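Local atomic coordinates of homospermidine synthase (Legionella pneumophila subsp. pneumophila str. Philadelphia 1, PDB entry 2PH5), a protein that probably catalyses the NAD-dependent formation of the polyamine homospermidine, and binds NAD in a Rossmann-type domain. Residues M275-T280 with A285-L290. Residues are numbered along the deposited sequence; the frame is centred on the assembly and turned at random.
Sequences MVRSWT and AFHGFL
A two-stranded antiparallel beta hairpin brings Met275, Arg277 and Ser278 against Phe289, His287 and Phe286. Val276 and Gly288 form one hydrogen-bonded pair, Val276 N reaching Gly288 O at 2.9 Å and Gly288 N answering to Val276 O at 3.0 Å; Ser278 and Phe286 form the second, Ser278 N to Phe286 O spanning 3.1 Å. In the return bond from Phe286 N to Ser278 O the donor lies above the carbonyl plane.

On the face carrying Met275, Arg277, His287 and Phe289, the selenium of Met275, a selenomethionine, makes a Met-aromatic contact: SE lies over one face of the Phe289 ring, offset toward the CD2-CE2 rim and 3.6 Å from CD2. Bends at its last two torsions fold this unbranched, polarisable chain across the ring, bringing the CE methyl nearly above the ring centre in a CH-pi contact. Arg277 and His287 extend alongside each other, guanidinium and imidazole planes 77° apart. Glu338 of the second subunit grips both with its two carboxylate oxygens, OE1 in a salt bridge to Arg277 NE and OE2 in a hydrogen bond to His287 NE2, joining the hairpin to the other chain.

The hairpin lies in the saccharopine dehydrogenase C-terminal family region, and its other face packs on strands 202-213 and 311-322 of the mixed sheet. Here the broad ring of Phe286 reaches across to the turn-side end of the opposite strand: chi1 of 72° places CG between its own backbone N and carbonyl carbon, and CE1 comes 3.6 Å from Ser278 CB and 3.4 Å from Trp279 N. Small Ser278 accommodates that ring while its OG bonds to His204. Gly288, with no side chain, lets the ring lie against the backbone. Farther along, branched Val276 and Leu290 cross nearly at right angles, CG1 of Val276 meeting CD2 of Leu290 at 3.4 Å.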
HETATM    1  N   MSE A 275      -4.314  -1.303  11.696  1.00 23.67           N
HETATM    2  CA  MSE A 275      -5.463  -1.096  10.825  1.00 24.52           C
HETATM    3  C   MSE A 275      -6.752  -1.352  11.613  1.00 24.58           C
HETATM    4  O   MSE A 275      -6.801  -2.212  12.496  1.00 25.32           O
HETATM    5  CB  MSE A 275      -5.407  -2.061   9.636  1.00 31.09           C
HETATM    6  CG  MSE A 275      -4.124  -2.027   8.825  1.00 36.93           C
HETATM    7 SE   MSE A 275      -3.749  -0.293   8.061  1.00 51.78          SE
HETATM    8  CE  MSE A 275      -5.142  -0.238   6.708  1.00 41.93           C
ATOM      9  N   VAL A 276      -7.796  -0.603  11.294  1.00 22.65           N
ATOM     10  CA  VAL A 276      -9.076  -0.779  11.959  1.00 19.79           C
ATOM     11  C   VAL A 276     -10.166  -0.811  10.892  1.00 20.50           C
ATOM     12  O   VAL A 276     -10.057  -0.156   9.855  1.00 21.78           O
ATOM     13  CB  VAL A 276      -9.371   0.369  12.946  1.00 20.09           C
ATOM     14  CG1 VAL A 276      -8.635   0.141  14.267  1.00 18.78           C
ATOM     15  CG2 VAL A 276      -8.950   1.680  12.326  1.00 19.42           C
ATOM     16  N   ARG A 277     -11.207  -1.590  11.162  1.00 18.62           N
ATOM     17  CA  ARG A 277     -12.342  -1.748  10.263  1.00 18.01           C
ATOM     18  C   ARG A 277     -13.361  -0.634  10.502  1.00 19.78           C
ATOM     19  O   ARG A 277     -13.903  -0.518  11.594  1.00 20.28           O
ATOM     20  CB  ARG A 277     -13.017  -3.101  10.512  1.00 17.16           C
ATOM     21  CG  ARG A 277     -12.157  -4.315  10.186  1.00 16.19           C
ATOM     22  CD  ARG A 277     -12.880  -5.632  10.469  1.00 14.24           C
ATOM     23  NE  ARG A 277     -12.106  -6.774   9.989  1.00 17.63           N
ATOM     24  CZ  ARG A 277     -11.162  -7.402  10.687  1.00 19.21           C
ATOM     25  NH1 ARG A 277     -10.869  -7.013  11.921  1.00 21.85           N
ATOM     26  NH2 ARG A 277     -10.487  -8.403  10.139  1.00 13.31           N
ATOM     27  N   SER A 278     -13.620   0.181   9.488  1.00 19.67           N
ATOM     28  CA  SER A 278     -14.582   1.257   9.629  1.00 19.43           C
ATOM     29  C   SER A 278     -15.492   1.340   8.400  1.00 21.92           C
ATOM     30  O   SER A 278     -15.508   0.430   7.566  1.00 22.98           O
ATOM     31  CB  SER A 278     -13.852   2.581   9.869  1.00 18.47           C
ATOM     32  OG  SER A 278     -14.739   3.605  10.256  1.00 10.51           O
ATOM     33  N   TRP A 279     -16.243   2.429   8.272  1.00 23.25           N
ATOM     34  CA  TRP A 279     -17.168   2.550   7.155  1.00 23.15           C
ATOM     35  C   TRP A 279     -17.331   3.974   6.654  1.00 25.66           C
ATOM     36  O   TRP A 279     -17.305   4.928   7.433  1.00 26.03           O
ATOM     37  CB  TRP A 279     -18.534   2.015   7.574  1.00 23.13           C
ATOM     38  CG  TRP A 279     -19.522   1.957   6.467  1.00 24.18           C
ATOM     39  CD1 TRP A 279     -19.721   0.922   5.611  1.00 23.53           C
ATOM     40  CD2 TRP A 279     -20.465   2.973   6.103  1.00 23.16           C
ATOM     41  NE1 TRP A 279     -20.735   1.217   4.734  1.00 25.64           N
ATOM     42  CE2 TRP A 279     -21.212   2.472   5.012  1.00 24.78           C
ATOM     43  CE3 TRP A 279     -20.752   4.255   6.591  1.00 22.31           C
ATOM     44  CZ2 TRP A 279     -22.235   3.209   4.399  1.00 23.48           C
ATOM     45  CZ3 TRP A 279     -21.767   4.986   5.983  1.00 23.49           C
ATOM     46  CH2 TRP A 279     -22.497   4.456   4.898  1.00 22.82           C
ATOM     47  N   THR A 280     -17.536   4.096   5.346  1.00 26.63           N
ATOM     48  CA  THR A 280     -17.716   5.385   4.694  1.00 29.24           C
ATOM     49  C   THR A 280     -18.874   5.207   3.700  1.00 30.79           C
ATOM     50  O   THR A 280     -19.018   4.152   3.094  1.00 32.16           O
ATOM     51  CB  THR A 280     -16.405   5.798   3.969  1.00 30.63           C
ATOM     52  OG1 THR A 280     -16.282   7.221   3.972  1.00 31.84           O
ATOM     53  CG2 THR A 280     -16.391   5.287   2.529  1.00 33.51           C
ATOM     54  N   ALA A 285     -17.405  -0.231   3.670  1.00 31.13           N
ATOM     55  CA  ALA A 285     -16.456  -0.906   4.558  1.00 29.08           C
ATOM     56  C   ALA A 285     -15.041  -0.784   4.023  1.00 28.32           C
ATOM     57  O   ALA A 285     -14.815  -0.946   2.828  1.00 30.33           O
ATOM     58  CB  ALA A 285     -16.818  -2.377   4.685  1.00 24.17           C
ATOM     59  N   PHE A 286     -14.086  -0.508   4.904  1.00 27.19           N
ATOM     60  CA  PHE A 286     -12.698  -0.395   4.481  1.00 26.83           C
ATOM     61  C   PHE A 286     -11.768  -0.578   5.670  1.00 25.78           C
ATOM     62  O   PHE A 286     -12.221  -0.692   6.808  1.00 24.69           O
ATOM     63  CB  PHE A 286     -12.441   0.979   3.845  1.00 26.96           C
ATOM     64  CG  PHE A 286     -12.428   2.109   4.836  1.00 27.77           C
ATOM     65  CD1 PHE A 286     -13.612   2.546   5.430  1.00 29.61           C
ATOM     66  CD2 PHE A 286     -11.228   2.712   5.206  1.00 28.37           C
ATOM     67  CE1 PHE A 286     -13.605   3.567   6.382  1.00 29.45           C
ATOM     68  CE2 PHE A 286     -11.204   3.736   6.159  1.00 30.22           C
ATOM     69  CZ  PHE A 286     -12.400   4.165   6.750  1.00 29.71           C
ATOM     70  N   HIS A 287     -10.467  -0.627   5.403  1.00 23.95           N
ATOM     71  CA  HIS A 287      -9.495  -0.750   6.480  1.00 23.46           C
ATOM     72  C   HIS A 287      -8.667   0.524   6.542  1.00 23.49           C
ATOM     73  O   HIS A 287      -7.829   0.775   5.676  1.00 24.86           O
ATOM     74  CB  HIS A 287      -8.561  -1.943   6.268  1.00 22.01           C
ATOM     75  CG  HIS A 287      -9.208  -3.273   6.506  1.00 23.55           C
ATOM     76  ND1 HIS A 287      -8.485  -4.442   6.615  1.00 17.25           N
ATOM     77  CD2 HIS A 287     -10.511  -3.622   6.631  1.00 22.60           C
ATOM     78  CE1 HIS A 287      -9.316  -5.453   6.798  1.00 20.77           C
ATOM     79  NE2 HIS A 287     -10.551  -4.983   6.811  1.00 23.59           N
ATOM     80  N   GLY A 288      -8.897   1.331   7.569  1.00 21.92           N
ATOM     81  CA  GLY A 288      -8.134   2.560   7.695  1.00 20.88           C
ATOM     82  C   GLY A 288      -6.984   2.442   8.684  1.00 19.73           C
ATOM     83  O   GLY A 288      -6.953   1.519   9.501  1.00 20.10           O
ATOM     84  N   PHE A 289      -6.027   3.360   8.599  1.00 17.70           N
ATOM     85  CA  PHE A 289      -4.899   3.375   9.519  1.00 18.07           C
ATOM     86  C   PHE A 289      -5.396   4.023  10.803  1.00 17.43           C
ATOM     87  O   PHE A 289      -6.128   5.017  10.756  1.00 14.47           O
ATOM     88  CB  PHE A 289      -3.729   4.211   8.966  1.00 17.81           C
ATOM     89  CG  PHE A 289      -3.035   3.593   7.793  1.00 18.83           C
ATOM     90  CD1 PHE A 289      -3.516   3.796   6.500  1.00 19.65           C
ATOM     91  CD2 PHE A 289      -1.923   2.774   7.980  1.00 16.21           C
ATOM     92  CE1 PHE A 289      -2.903   3.192   5.405  1.00 18.57           C
ATOM     93  CE2 PHE A 289      -1.302   2.163   6.895  1.00 17.86           C
ATOM     94  CZ  PHE A 289      -1.794   2.370   5.600  1.00 19.83           C
ATOM     95  N   LEU A 290      -5.011   3.462  11.945  1.00 17.82           N
ATOM     96  CA  LEU A 290      -5.419   4.009  13.234  1.00 20.28           C
ATOM     97  C   LEU A 290      -4.458   5.129  13.648  1.00 22.48           C
ATOM     98  O   LEU A 290      -3.859   5.097  14.722  1.00 21.82           O
ATOM     99  CB  LEU A 290      -5.458   2.888  14.281  1.00 19.16           C
ATOM    100  CG  LEU A 290      -5.879   3.117  15.747  1.00 20.60           C
ATOM    101  CD1 LEU A 290      -6.875   4.235  15.904  1.00 18.67           C
ATOM    102  CD2 LEU A 290      -6.448   1.807  16.275  1.00 19.97           C
TER